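Local coordinates for uncharacterized protein Atu1656 (Agrobacterium tumefaciens, PDB 2OJH) that is of unknown function but belongs to the TolB family and folds as a six-bladed beta-propeller, at residues 18-24 with 38-44; 52-56 with 67-71; 110-114 with 123-127; 194-200 with 211-217. All blocks are in the same frame, centred on the assembly; numbering follows the deposited sequence.

Contact 1: residues 18-24 with 38-44; sequences GSMRSSI and WQTPELF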
loop_
_atom_site.group_PDB
_atom_site.type_symbol
_atom_site.label_atom_id
_atom_site.label_comp_id
_atom_site.label_asym_id
_atom_site.label_seq_id
_atom_site.Cartn_x
_atom_site.Cartn_y
_atom_site.Cartn_z
ATOM N N GLY A 18 -20.435 14.027 15.681
ATOM C CA GLY A 18 -19.696 14.094 14.379
ATOM C C GLY A 18 -20.238 12.984 13.505
ATOM O O GLY A 18 -20.473 11.873 14.001
ATOM N N SER A 19 -20.468 13.256 12.220
ATOM C CA SER A 19 -20.927 12.187 11.320
ATOM C C SER A 19 -19.742 11.311 10.896
ATOM O O SER A 19 -18.588 11.712 11.027
ATOM C CB SER A 19 -21.688 12.751 10.117
ATOM O OG SER A 19 -20.824 13.539 9.328
HETATM N N MSE A 20 -20.018 10.101 10.415
HETATM C CA MSE A 20 -18.919 9.199 10.068
HETATM C C MSE A 20 -18.123 9.732 8.885
HETATM O O MSE A 20 -18.686 10.288 7.943
HETATM C CB MSE A 20 -19.405 7.772 9.813
HETATM C CG MSE A 20 -20.110 7.146 11.002
HETATM SE SE MSE A 20 -19.061 7.125 12.657
HETATM C CE MSE A 20 -19.725 8.727 13.571
ATOM N N ARG A 21 -16.811 9.574 8.968
ATOM C CA ARG A 21 -15.914 9.958 7.879
ATOM C C ARG A 21 -15.219 8.773 7.235
ATOM O O ARG A 21 -15.043 8.756 6.021
ATOM C CB ARG A 21 -14.845 10.944 8.382
ATOM C CG ARG A 21 -13.834 11.360 7.326
ATOM C CD ARG A 21 -14.440 12.277 6.276
ATOM N NE ARG A 21 -13.380 12.950 5.524
ATOM C CZ ARG A 21 -13.188 12.839 4.213
ATOM N NH1 ARG A 21 -14.009 12.093 3.478
ATOM N NH2 ARG A 21 -12.171 13.493 3.640
ATOM N N SER A 22 -14.781 7.813 8.054
ATOM C CA SER A 22 -14.098 6.632 7.565
ATOM C C SER A 22 -14.837 5.393 8.041
ATOM O O SER A 22 -15.325 5.361 9.172
ATOM C CB SER A 22 -12.650 6.541 8.088
ATOM O OG SER A 22 -11.962 7.777 7.990
ATOM N N SER A 23 -14.892 4.394 7.153
ATOM C CA SER A 23 -15.424 3.062 7.426
ATOM C C SER A 23 -14.343 2.060 7.047
ATOM O O SER A 23 -14.032 1.872 5.870
ATOM C CB SER A 23 -16.694 2.810 6.606
ATOM O OG SER A 23 -17.303 1.574 6.957
ATOM N N ILE A 24 -13.732 1.464 8.066
ATOM C CA ILE A 24 -12.716 0.442 7.876
ATOM C C ILE A 24 -13.468 -0.884 7.620
ATOM O O ILE A 24 -14.282 -1.328 8.445
ATOM C CB ILE A 24 -11.738 0.345 9.102
ATOM C CG1 ILE A 24 -10.948 1.659 9.318
ATOM C CG2 ILE A 24 -10.697 -0.735 8.844
ATOM C CD1 ILE A 24 -11.713 2.824 9.813
ATOM N N TRP A 38 -14.983 -0.986 11.668
ATOM C CA TRP A 38 -15.057 0.204 12.520
ATOM C C TRP A 38 -15.356 1.433 11.674
ATOM O O TRP A 38 -14.768 1.589 10.598
ATOM C CB TRP A 38 -13.704 0.408 13.209
ATOM C CG TRP A 38 -13.723 1.404 14.306
ATOM C CD1 TRP A 38 -14.482 1.361 15.446
ATOM C CD2 TRP A 38 -12.921 2.576 14.394
ATOM N NE1 TRP A 38 -14.208 2.463 16.229
ATOM C CE2 TRP A 38 -13.247 3.218 15.613
ATOM C CE3 TRP A 38 -11.948 3.142 13.570
ATOM C CZ2 TRP A 38 -12.635 4.405 16.028
ATOM C CZ3 TRP A 38 -11.318 4.344 13.989
ATOM C CH2 TRP A 38 -11.688 4.964 15.201
ATOM N N GLN A 39 -16.265 2.288 12.155
ATOM C CA GLN A 39 -16.525 3.589 11.538
ATOM C C GLN A 39 -16.135 4.676 12.497
ATOM O O GLN A 39 -16.250 4.502 13.723
ATOM C CB GLN A 39 -17.984 3.736 11.115
ATOM C CG GLN A 39 -18.400 2.634 10.126
ATOM C CD GLN A 39 -19.704 2.911 9.456
ATOM O OE1 GLN A 39 -20.568 3.597 10.017
ATOM N NE2 GLN A 39 -19.883 2.350 8.251
ATOM N N THR A 40 -15.673 5.804 11.959
ATOM C CA THR A 40 -15.209 6.920 12.790
ATOM C C THR A 40 -15.416 8.249 12.076
ATOM O O THR A 40 -15.372 8.292 10.848
ATOM C CB THR A 40 -13.711 6.746 13.193
ATOM O OG1 THR A 40 -13.237 7.902 13.908
ATOM C CG2 THR A 40 -12.846 6.506 11.984
ATOM N N PRO A 41 -15.663 9.327 12.843
ATOM C CA PRO A 41 -15.640 10.675 12.253
ATOM C C PRO A 41 -14.216 11.183 11.945
ATOM O O PRO A 41 -14.062 12.216 11.314
ATOM C CB PRO A 41 -16.314 11.533 13.328
ATOM C CG PRO A 41 -15.956 10.843 14.602
ATOM C CD PRO A 41 -15.997 9.371 14.277
ATOM N N GLU A 42 -13.204 10.443 12.382
ATOM C CA GLU A 42 -11.819 10.766 12.066
ATOM C C GLU A 42 -11.443 10.260 10.673
ATOM O O GLU A 42 -12.198 9.502 10.050
ATOM C CB GLU A 42 -10.880 10.174 13.123
ATOM C CG GLU A 42 -11.270 10.528 14.564
ATOM C CD GLU A 42 -11.077 12.000 14.899
ATOM O OE1 GLU A 42 -10.213 12.659 14.283
ATOM O OE2 GLU A 42 -11.791 12.503 15.789
ATOM N N LEU A 43 -10.279 10.689 10.190
ATOM C CA LEU A 43 -9.766 10.238 8.898
ATOM C C LEU A 43 -8.713 9.157 9.136
ATOM O O LEU A 43 -7.615 9.443 9.644
ATOM C CB LEU A 43 -9.171 11.432 8.135
ATOM C CG LEU A 43 -8.878 11.258 6.646
ATOM C CD1 LEU A 43 -10.177 11.153 5.872
ATOM C CD2 LEU A 43 -8.081 12.463 6.174
ATOM N N PHE A 44 -9.071 7.911 8.827
ATOM C CA PHE A 44 -8.174 6.781 9.012
ATOM C C PHE A 44 -7.880 6.243 7.634
ATOM O O PHE A 44 -8.756 6.281 6.755
ATOM C CB PHE A 44 -8.812 5.694 9.876
ATOM C CG PHE A 44 -8.527 5.849 11.328
ATOM C CD1 PHE A 44 -9.063 6.916 12.050
ATOM C CD2 PHE A 44 -7.676 4.954 11.967
ATOM C CE1 PHE A 44 -8.796 7.071 13.403
ATOM C CE2 PHE A 44 -7.393 5.110 13.329
ATOM C CZ PHE A 44 -7.949 6.168 14.037
#

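Contact 2: residues 52-56 with 67-71; sequences DGKYL and LSLAG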
loop_
_atom_site.group_PDB
_atom_site.type_symbol
_atom_site.label_atom_id
_atom_site.label_comp_id
_atom_site.label_asym_id
_atom_site.label_seq_id
_atom_site.Cartn_x
_atom_site.Cartn_y
_atom_site.Cartn_z
ATOM N N ASP A 52 -0.372 -12.601 11.493
ATOM C CA ASP A 52 -1.097 -13.568 12.312
ATOM C C ASP A 52 -2.624 -13.433 12.176
ATOM O O ASP A 52 -3.367 -14.149 12.814
ATOM C CB ASP A 52 -0.667 -13.515 13.786
ATOM C CG ASP A 52 -1.027 -12.206 14.471
ATOM O OD1 ASP A 52 -1.730 -11.364 13.876
ATOM O OD2 ASP A 52 -0.607 -12.016 15.638
ATOM N N GLY A 53 -3.084 -12.494 11.359
ATOM C CA GLY A 53 -4.509 -12.393 11.039
ATOM C C GLY A 53 -5.329 -11.585 12.021
ATOM O O GLY A 53 -6.510 -11.301 11.759
ATOM N N LYS A 54 -4.706 -11.179 13.126
ATOM C CA LYS A 54 -5.435 -10.660 14.268
ATOM C C LYS A 54 -5.742 -9.163 14.321
ATOM O O LYS A 54 -6.616 -8.743 15.093
ATOM C CB LYS A 54 -4.672 -10.986 15.537
ATOM C CG LYS A 54 -4.615 -12.459 15.851
ATOM C CD LYS A 54 -4.115 -12.642 17.268
ATOM C CE LYS A 54 -4.369 -14.065 17.725
ATOM N NZ LYS A 54 -4.164 -14.244 19.190
ATOM N N TYR A 55 -5.000 -8.350 13.574
ATOM C CA TYR A 55 -5.270 -6.920 13.604
ATOM C C TYR A 55 -4.995 -6.211 12.293
ATOM O O TYR A 55 -4.270 -6.722 11.419
ATOM C CB TYR A 55 -4.514 -6.235 14.733
ATOM C CG TYR A 55 -3.000 -6.206 14.585
ATOM C CD1 TYR A 55 -2.375 -5.175 13.873
ATOM C CD2 TYR A 55 -2.188 -7.175 15.196
ATOM C CE1 TYR A 55 -0.992 -5.124 13.748
ATOM C CE2 TYR A 55 -0.791 -7.122 15.069
ATOM C CZ TYR A 55 -0.213 -6.092 14.347
ATOM O OH TYR A 55 1.155 -5.995 14.201
ATOM N N LEU A 56 -5.584 -5.024 12.157
ATOM C CA LEU A 56 -5.244 -4.128 11.071
ATOM C C LEU A 56 -4.363 -2.995 11.575
ATOM O O LEU A 56 -4.526 -2.519 12.711
ATOM C CB LEU A 56 -6.497 -3.533 10.395
ATOM C CG LEU A 56 -7.547 -4.533 9.895
ATOM C CD1 LEU A 56 -8.783 -3.778 9.435
ATOM C CD2 LEU A 56 -7.021 -5.442 8.771
ATOM N N LEU A 67 -5.938 -1.929 15.081
ATOM C CA LEU A 67 -7.357 -2.206 15.327
ATOM C C LEU A 67 -7.572 -3.715 15.322
ATOM O O LEU A 67 -7.425 -4.354 14.268
ATOM C CB LEU A 67 -8.226 -1.574 14.251
ATOM C CG LEU A 67 -8.453 -0.061 14.256
ATOM C CD1 LEU A 67 -7.180 0.770 13.961
ATOM C CD2 LEU A 67 -9.500 0.213 13.196
ATOM N N SER A 68 -7.879 -4.273 16.493
ATOM C CA SER A 68 -8.080 -5.713 16.634
ATOM C C SER A 68 -9.320 -6.197 15.893
ATOM O O SER A 68 -10.367 -5.568 15.951
ATOM C CB SER A 68 -8.179 -6.103 18.104
ATOM O OG SER A 68 -8.264 -7.506 18.214
ATOM N N LEU A 69 -9.180 -7.324 15.212
ATOM C CA LEU A 69 -10.281 -7.922 14.442
ATOM C C LEU A 69 -11.205 -8.824 15.273
ATOM O O LEU A 69 -12.278 -9.204 14.810
ATOM C CB LEU A 69 -9.744 -8.659 13.217
ATOM C CG LEU A 69 -9.225 -7.693 12.138
ATOM C CD1 LEU A 69 -8.521 -8.454 11.070
ATOM C CD2 LEU A 69 -10.359 -6.853 11.533
ATOM N N ALA A 70 -10.791 -9.147 16.492
ATOM C CA ALA A 70 -11.666 -9.813 17.472
ATOM C C ALA A 70 -11.678 -8.964 18.729
ATOM O O ALA A 70 -10.674 -8.340 19.082
ATOM C CB ALA A 70 -11.166 -11.193 17.786
ATOM N N GLY A 71 -12.812 -8.925 19.409
ATOM C CA GLY A 71 -12.941 -8.061 20.579
ATOM C C GLY A 71 -12.916 -6.603 20.157
ATOM O O GLY A 71 -13.433 -6.255 19.098
HETATM O O HOH W 1 -8.388 -10.283 16.473
#

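Contact 3: residues 110-114 with 123-127; sequences SAIYL and RLMTK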
loop_
_atom_site.group_PDB
_atom_site.type_symbol
_atom_site.label_atom_id
_atom_site.label_comp_id
_atom_site.label_asym_id
_atom_site.label_seq_id
_atom_site.Cartn_x
_atom_site.Cartn_y
_atom_site.Cartn_z
ATOM N N SER A 110 9.276 12.714 3.091
ATOM C CA SER A 110 9.122 11.304 3.454
ATOM C C SER A 110 10.434 10.532 3.467
ATOM O O SER A 110 11.156 10.529 2.464
ATOM C CB SER A 110 8.157 10.619 2.492
ATOM O OG SER A 110 7.912 9.286 2.923
ATOM N N ALA A 111 10.714 9.878 4.597
ATOM C CA ALA A 111 11.853 8.982 4.760
ATOM C C ALA A 111 11.359 7.677 5.377
ATOM O O ALA A 111 10.466 7.677 6.245
ATOM C CB ALA A 111 12.910 9.622 5.699
ATOM N N ILE A 112 11.947 6.566 4.938
ATOM C CA ILE A 112 11.492 5.234 5.321
ATOM C C ILE A 112 12.242 4.800 6.590
ATOM O O ILE A 112 13.451 5.011 6.712
ATOM C CB ILE A 112 11.664 4.229 4.139
ATOM C CG1 ILE A 112 10.716 4.608 2.978
ATOM C CG2 ILE A 112 11.350 2.826 4.580
ATOM C CD1 ILE A 112 10.984 3.767 1.703
ATOM N N TYR A 113 11.516 4.236 7.549
ATOM C CA TYR A 113 12.145 3.685 8.772
ATOM C C TYR A 113 11.569 2.297 9.045
ATOM O O TYR A 113 10.467 1.984 8.593
ATOM C CB TYR A 113 11.823 4.554 9.984
ATOM C CG TYR A 113 12.274 5.996 9.874
ATOM C CD1 TYR A 113 11.527 6.933 9.149
ATOM C CD2 TYR A 113 13.426 6.421 10.524
ATOM C CE1 TYR A 113 11.957 8.261 9.046
ATOM C CE2 TYR A 113 13.855 7.737 10.455
ATOM C CZ TYR A 113 13.114 8.648 9.704
ATOM O OH TYR A 113 13.550 9.947 9.639
ATOM N N LEU A 114 12.289 1.485 9.810
ATOM C CA LEU A 114 11.754 0.241 10.374
ATOM C C LEU A 114 11.724 0.422 11.876
ATOM O O LEU A 114 12.536 1.161 12.413
ATOM C CB LEU A 114 12.688 -0.957 10.089
ATOM C CG LEU A 114 13.014 -1.250 8.615
ATOM C CD1 LEU A 114 13.791 -2.553 8.535
ATOM C CD2 LEU A 114 11.761 -1.318 7.803
ATOM N N ARG A 123 14.335 3.144 12.916
ATOM C CA ARG A 123 15.663 3.051 12.339
ATOM C C ARG A 123 15.613 3.527 10.885
ATOM O O ARG A 123 14.927 2.929 10.089
ATOM C CB ARG A 123 16.135 1.593 12.408
ATOM C CG ARG A 123 16.409 1.050 13.824
ATOM C CD ARG A 123 16.249 -0.497 13.912
ATOM N NE ARG A 123 16.586 -1.162 12.642
ATOM C CZ ARG A 123 15.982 -2.248 12.152
ATOM N NH1 ARG A 123 14.982 -2.835 12.797
ATOM N NH2 ARG A 123 16.378 -2.747 10.987
ATOM N N LEU A 124 16.345 4.599 10.550
ATOM C CA LEU A 124 16.317 5.176 9.175
ATOM C C LEU A 124 16.889 4.212 8.147
ATOM O O LEU A 124 18.017 3.689 8.328
ATOM C CB LEU A 124 17.087 6.533 9.088
ATOM C CG LEU A 124 17.102 7.242 7.726
ATOM C CD1 LEU A 124 15.703 7.700 7.275
ATOM C CD2 LEU A 124 18.085 8.409 7.757
HETATM N N MSE A 125 16.128 4.004 7.073
HETATM C CA MSE A 125 16.549 3.142 5.991
HETATM C C MSE A 125 17.051 3.939 4.797
HETATM O O MSE A 125 18.056 3.573 4.188
HETATM C CB MSE A 125 15.404 2.242 5.512
HETATM C CG MSE A 125 14.926 1.158 6.425
HETATM SE SE MSE A 125 16.370 -0.000 7.055
HETATM C CE MSE A 125 16.617 0.568 8.864
ATOM N N THR A 126 16.348 5.010 4.434
ATOM C CA THR A 126 16.669 5.715 3.209
ATOM C C THR A 126 17.324 7.084 3.406
ATOM O O THR A 126 16.732 7.991 4.004
ATOM C CB THR A 126 15.422 5.944 2.399
ATOM O OG1 THR A 126 14.453 6.617 3.215
ATOM C CG2 THR A 126 14.867 4.621 1.928
ATOM N N LYS A 127 18.539 7.228 2.877
ATOM C CA LYS A 127 19.257 8.484 2.944
ATOM C C LYS A 127 18.903 9.409 1.793
ATOM O O LYS A 127 19.225 10.584 1.853
ATOM C CB LYS A 127 20.764 8.232 2.989
ATOM C CG LYS A 127 21.210 7.559 4.293
ATOM C CD LYS A 127 22.640 7.123 4.205
ATOM C CE LYS A 127 23.012 6.277 5.419
ATOM N NZ LYS A 127 24.425 5.889 5.274
#

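Contact 4: residues 194-200 with 211-217; sequences TGQMQIW and RITDSAY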
loop_
_atom_site.group_PDB
_atom_site.type_symbol
_atom_site.label_atom_id
_atom_site.label_comp_id
_atom_site.label_asym_id
_atom_site.label_seq_id
_atom_site.Cartn_x
_atom_site.Cartn_y
_atom_site.Cartn_z
ATOM N N THR A 194 2.350 5.455 -20.462
ATOM C CA THR A 194 1.461 5.382 -21.643
ATOM C C THR A 194 0.452 6.511 -21.704
ATOM O O THR A 194 -0.392 6.542 -22.600
ATOM C CB THR A 194 0.679 4.057 -21.699
ATOM O OG1 THR A 194 -0.036 3.873 -20.467
ATOM C CG2 THR A 194 1.614 2.860 -21.958
ATOM N N GLY A 195 0.467 7.422 -20.741
ATOM C CA GLY A 195 -0.503 8.519 -20.820
ATOM C C GLY A 195 -1.381 8.620 -19.600
ATOM O O GLY A 195 -1.706 9.721 -19.147
ATOM N N GLN A 196 -1.751 7.468 -19.049
ATOM C CA GLN A 196 -2.458 7.439 -17.778
ATOM C C GLN A 196 -1.802 6.399 -16.898
ATOM O O GLN A 196 -0.965 5.612 -17.365
ATOM C CB GLN A 196 -3.961 7.185 -17.977
ATOM C CG GLN A 196 -4.304 5.859 -18.628
ATOM C CD GLN A 196 -5.627 5.875 -19.393
ATOM O OE1 GLN A 196 -5.861 6.734 -20.249
ATOM N NE2 GLN A 196 -6.484 4.906 -19.102
HETATM N N MSE A 197 -2.127 6.405 -15.613
HETATM C CA MSE A 197 -1.577 5.376 -14.752
HETATM C C MSE A 197 -2.164 4.009 -15.171
HETATM O O MSE A 197 -3.388 3.877 -15.350
HETATM C CB MSE A 197 -1.868 5.665 -13.283
HETATM C CG MSE A 197 -0.971 6.731 -12.634
HETATM SE SE MSE A 197 0.931 6.331 -12.843
HETATM C CE MSE A 197 1.753 6.868 -11.170
ATOM N N GLN A 198 -1.275 3.036 -15.396
ATOM C CA GLN A 198 -1.609 1.635 -15.695
ATOM C C GLN A 198 -0.740 0.746 -14.838
ATOM O O GLN A 198 0.348 1.188 -14.392
ATOM C CB GLN A 198 -1.307 1.312 -17.137
ATOM C CG GLN A 198 -2.023 2.246 -18.115
ATOM C CD GLN A 198 -3.494 1.899 -18.290
ATOM O OE1 GLN A 198 -3.859 1.277 -19.270
ATOM N NE2 GLN A 198 -4.335 2.307 -17.345
ATOM N N ILE A 199 -1.196 -0.489 -14.616
ATOM C CA ILE A 199 -0.410 -1.450 -13.840
ATOM C C ILE A 199 0.644 -2.093 -14.727
ATOM O O ILE A 199 0.365 -2.520 -15.865
ATOM C CB ILE A 199 -1.267 -2.541 -13.108
ATOM C CG1 ILE A 199 -2.444 -1.906 -12.349
ATOM C CG2 ILE A 199 -0.368 -3.368 -12.206
ATOM C CD1 ILE A 199 -2.064 -0.801 -11.406
ATOM N N TRP A 200 1.864 -2.111 -14.188
ATOM C CA TRP A 200 3.008 -2.756 -14.817
ATOM C C TRP A 200 3.631 -3.692 -13.779
ATOM O O TRP A 200 3.303 -3.630 -12.582
ATOM C CB TRP A 200 4.041 -1.711 -15.269
ATOM C CG TRP A 200 3.623 -0.905 -16.509
ATOM C CD1 TRP A 200 2.661 0.071 -16.578
ATOM C CD2 TRP A 200 4.174 -1.014 -17.809
ATOM N NE1 TRP A 200 2.572 0.578 -17.866
ATOM C CE2 TRP A 200 3.492 -0.079 -18.642
ATOM C CE3 TRP A 200 5.176 -1.818 -18.369
ATOM C CZ2 TRP A 200 3.782 0.065 -19.985
ATOM C CZ3 TRP A 200 5.458 -1.677 -19.717
ATOM C CH2 TRP A 200 4.771 -0.736 -20.511
ATOM N N ARG A 211 3.559 -4.611 -19.274
ATOM C CA ARG A 211 2.315 -3.934 -18.969
ATOM C C ARG A 211 1.279 -4.961 -18.530
ATOM O O ARG A 211 1.142 -6.020 -19.161
ATOM C CB ARG A 211 1.812 -3.168 -20.193
ATOM C CG ARG A 211 0.705 -2.189 -19.905
ATOM C CD ARG A 211 0.318 -1.476 -21.161
ATOM N NE ARG A 211 -0.810 -0.571 -20.973
ATOM C CZ ARG A 211 -1.271 0.248 -21.915
ATOM N NH1 ARG A 211 -0.684 0.305 -23.114
ATOM N NH2 ARG A 211 -2.319 1.025 -21.660
ATOM N N ILE A 212 0.534 -4.630 -17.476
ATOM C CA ILE A 212 -0.495 -5.526 -16.944
ATOM C C ILE A 212 -1.928 -5.045 -17.126
ATOM O O ILE A 212 -2.808 -5.872 -17.380
ATOM C CB ILE A 212 -0.248 -5.848 -15.462
ATOM C CG1 ILE A 212 1.112 -6.553 -15.302
ATOM C CG2 ILE A 212 -1.446 -6.618 -14.873
ATOM C CD1 ILE A 212 1.215 -7.956 -15.883
ATOM N N THR A 213 -2.188 -3.743 -16.983
ATOM C CA THR A 213 -3.504 -3.216 -17.401
ATOM C C THR A 213 -3.401 -2.360 -18.661
ATOM O O THR A 213 -2.384 -1.709 -18.915
ATOM C CB THR A 213 -4.235 -2.425 -16.291
ATOM O OG1 THR A 213 -3.461 -1.274 -15.907
ATOM C CG2 THR A 213 -4.472 -3.289 -15.082
ATOM N N ASP A 214 -4.475 -2.382 -19.456
ATOM C CA ASP A 214 -4.608 -1.540 -20.619
ATOM C C ASP A 214 -6.069 -1.129 -20.537
ATOM O O ASP A 214 -6.930 -1.844 -21.031
ATOM C CB ASP A 214 -4.350 -2.372 -21.866
ATOM C CG ASP A 214 -4.213 -1.535 -23.117
ATOM O OD1 ASP A 214 -4.711 -0.386 -23.154
ATOM O OD2 ASP A 214 -3.594 -2.039 -24.075
ATOM N N SER A 215 -6.344 -0.039 -19.816
ATOM C CA SER A 215 -7.718 0.332 -19.466
ATOM C C SER A 215 -8.003 1.766 -19.845
ATOM O O SER A 215 -7.080 2.516 -20.182
ATOM C CB SER A 215 -7.980 0.159 -17.964
ATOM O OG SER A 215 -7.004 0.846 -17.173
ATOM N N ALA A 216 -9.281 2.140 -19.782
ATOM C CA ALA A 216 -9.681 3.533 -19.845
ATOM C C ALA A 216 -9.605 4.238 -18.484
ATOM O O ALA A 216 -10.235 5.271 -18.289
ATOM C CB ALA A 216 -11.110 3.654 -20.409
ATOM N N TYR A 217 -8.830 3.715 -17.547
ATOM C CA TYR A 217 -8.793 4.330 -16.213
ATOM C C TYR A 217 -7.374 4.612 -15.800
ATOM O O TYR A 217 -6.445 4.195 -16.480
ATOM C CB TYR A 217 -9.408 3.397 -15.165
ATOM C CG TYR A 217 -10.845 3.046 -15.456
ATOM C CD1 TYR A 217 -11.831 4.037 -15.488
ATOM C CD2 TYR A 217 -11.218 1.730 -15.714
ATOM C CE1 TYR A 217 -13.144 3.725 -15.765
ATOM C CE2 TYR A 217 -12.553 1.401 -15.991
ATOM C CZ TYR A 217 -13.504 2.411 -16.011
ATOM O OH TYR A 217 -14.825 2.121 -16.302
#

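Contact 1: residues 18-24 with 38-44
Strands 22-24 and 38-40 run antiparallel, with axes 4.7 Å apart at their closest and directions 168° apart. I24 and W38 form a hydrogen-bonded pair in which I24 N donates to W38 O (2.7 Å), while the return bond from W38 N to I24 O is weak at 3.3 Å. S23 and Q39 follow as a non-hydrogen-bonded pair. At T40 the ladder ends in a classic beta bulge: R21 N (2.7 Å) and S22 N (2.9 Å) both donate to T40 O, and T40 N donates to S22 O at 2.8 Å. These strands form the outer hairpin of a propeller blade whose third strand, 285-291, comes from the C-terminal end of the chain, so the blade unites both termini in the manner of a propeller's Velcro closure. Beyond the hairpin the chain bends at T40, where T40 OG1 accepts from E42 N (3.0 Å) in an ST turn. The chain then returns to S22, whose OG donates to E42 O (2.7 Å) and accepts from F44 N (3.0 Å). I24 CD1 packs 3.8 Å from W38 CE3 and 4.1 Å from F44 CB. On the other face, Q39 NE2 donates to S23 OG (3.0 Å), which also bonds to E25. L43 CD1 lies over one face of the R21 guanidinium, 3.7 Å from R21 NE, while the charge of R21 is met by D246.

Contact 2: residues 52-56 with 67-71
L67 enters the contact as the hydrogen-bonded antiparallel partner of L56: L67 N donates to L56 O at 2.8 Å, and L67 O receives L56 N at 2.9 Å. The same L67 O lies 3.4 Å from Y55 CA in a CA-H...O contact. S68 comes next, forming with Y55 a non-hydrogen-bonded pair at a CA-CA distance of 4.3 Å; S68 OG donates forward, within its own segment, to A70 O (2.7 Å). L69 supplies the last direct backbone link, L69 N to K54 O at 2.9 Å, and its side chain points toward the other segment, with L69 CD2 4.0 Å from L56 CG and L69 CD1 3.6 Å from G53 O. At A70 the chains have begun to splay, and a water spans the gap: it donates to K54 O (2.7 Å) and S68 OG (3.3 Å), and accepts a weak bond from A70 N (2.7 Å). Opposite, an Asx turn, D52 OD1 accepting from K54 N at 3.1 Å, precedes strand 55-56; G53, at positive phi, carries no CB that would strike the D52 carbonyl. The contact thus forms the open end of the central hairpin of a four-stranded propeller blade. L56 and L69 lean on W49 of strand 45-49, and toward the N-terminal blade L56 meets I24, L67 meets W38, and L69 touches I26 and V37.

Contact 3: residues 110-114 with 123-127
The L124 side chain reaches over the face of the Y113 ring, its CD1 3.9 Å from the ring centroid and 25° off the normal, a CH-pi contact that also brings L124 CD1 within 3.7 Å of A111 CB. Y113 and L124 are directly opposed as a non-hydrogen-bonded antiparallel pair, which places both side chains on the same face of the sheet. The neighbouring pair, L114 with R123, is hydrogen-bonded in both directions: R123 N to L114 O at 2.7 Å and L114 N to R123 O at 3.0 Å. On the other side of Y113, M125 N donates to I112 O (2.9 Å). Strand 123-124 is short, and beyond it a side chain takes over the backbone's role, T126 OG1 accepting from I112 N at 3.0 Å. Away from Y113, L114 CG packs 3.8 Å from the CG of selenomethionine M125, and I112 CG2 lies 4.2 Å from M125 CB; the R123 guanidinium lies over L114, with R123 NH2 3.6 Å from L114 CD1. This hairpin is the outer half of a four-stranded propeller blade, with strand 123-124 at its edge and strand 98-103 pairing with the inner side of 111-116. I112 and L114 face the next blade, meeting W133 and W136 of strand 131-136, while M125 and T126 touch F143 and Y145 of strand 142-149.

Contact 4: residues 194-200 with 211-217
This is a largely polar contact between the start of a blade strand, 198-203, and the loop that leaves the outer edge strand 209-211 for the next blade. Strand pairing is limited to W200 and R211, a non-hydrogen-bonded antiparallel pair. Next to it, I199 O accepts from both I212 N (2.7 Å) and T213 N (3.0 Å), while I199 N donates to the side chain of T213, its OG1, at 2.7 Å. From here side chains replace the ladder. Q198 OE1 takes S215 N and R211 NH2, each at 2.9 Å, and Q198 NE2 donates to S215 OG (3.0 Å) and to M197 O (2.7 Å). Q198 thus bonds to R211 and S215 as the loop crosses from one propeller blade to the next, which starts with strand 217-224; D219 of that strand binds the hydroxyls of T213 and S215. Farther along, Q196 NE2 donates to Y217 O at 2.7 Å. R211 is fully extended, which lays its chain along the W200 ring: R211 CB sits 3.7 Å from the centroid of the six-membered ring and 6° off its normal, a CH-pi contact. W200 also has a cation-pi partner in R193. The R211 NE donates to T213 O (2.8 Å), and T194 CG2 covers one face of the guanidinium, 3.6 Å from R211 NH1.

Overall arrangement
From the N terminus the four contacts follow in series, none enclosing or crossing another. Contact 1 closes the hairpin of strands 22-28 and 33-40, in the blade completed by C-terminal strand 285-291. Contact 2 closes the 55-60/63-68 hairpin in the following blade and touches contact 1, I24 CG2 lying 3.6 Å from L56 CD1 and W38 CE3 3.8 Å from L67 CD2. Contact 3 closes the outer hairpin of the blade after that, and contact 4, past one intervening blade, joins a strand to the loop entering the last sheet. Contacts 2 and 4 lie on opposite sides of the propeller's centre, their own centres about 34 Å apart.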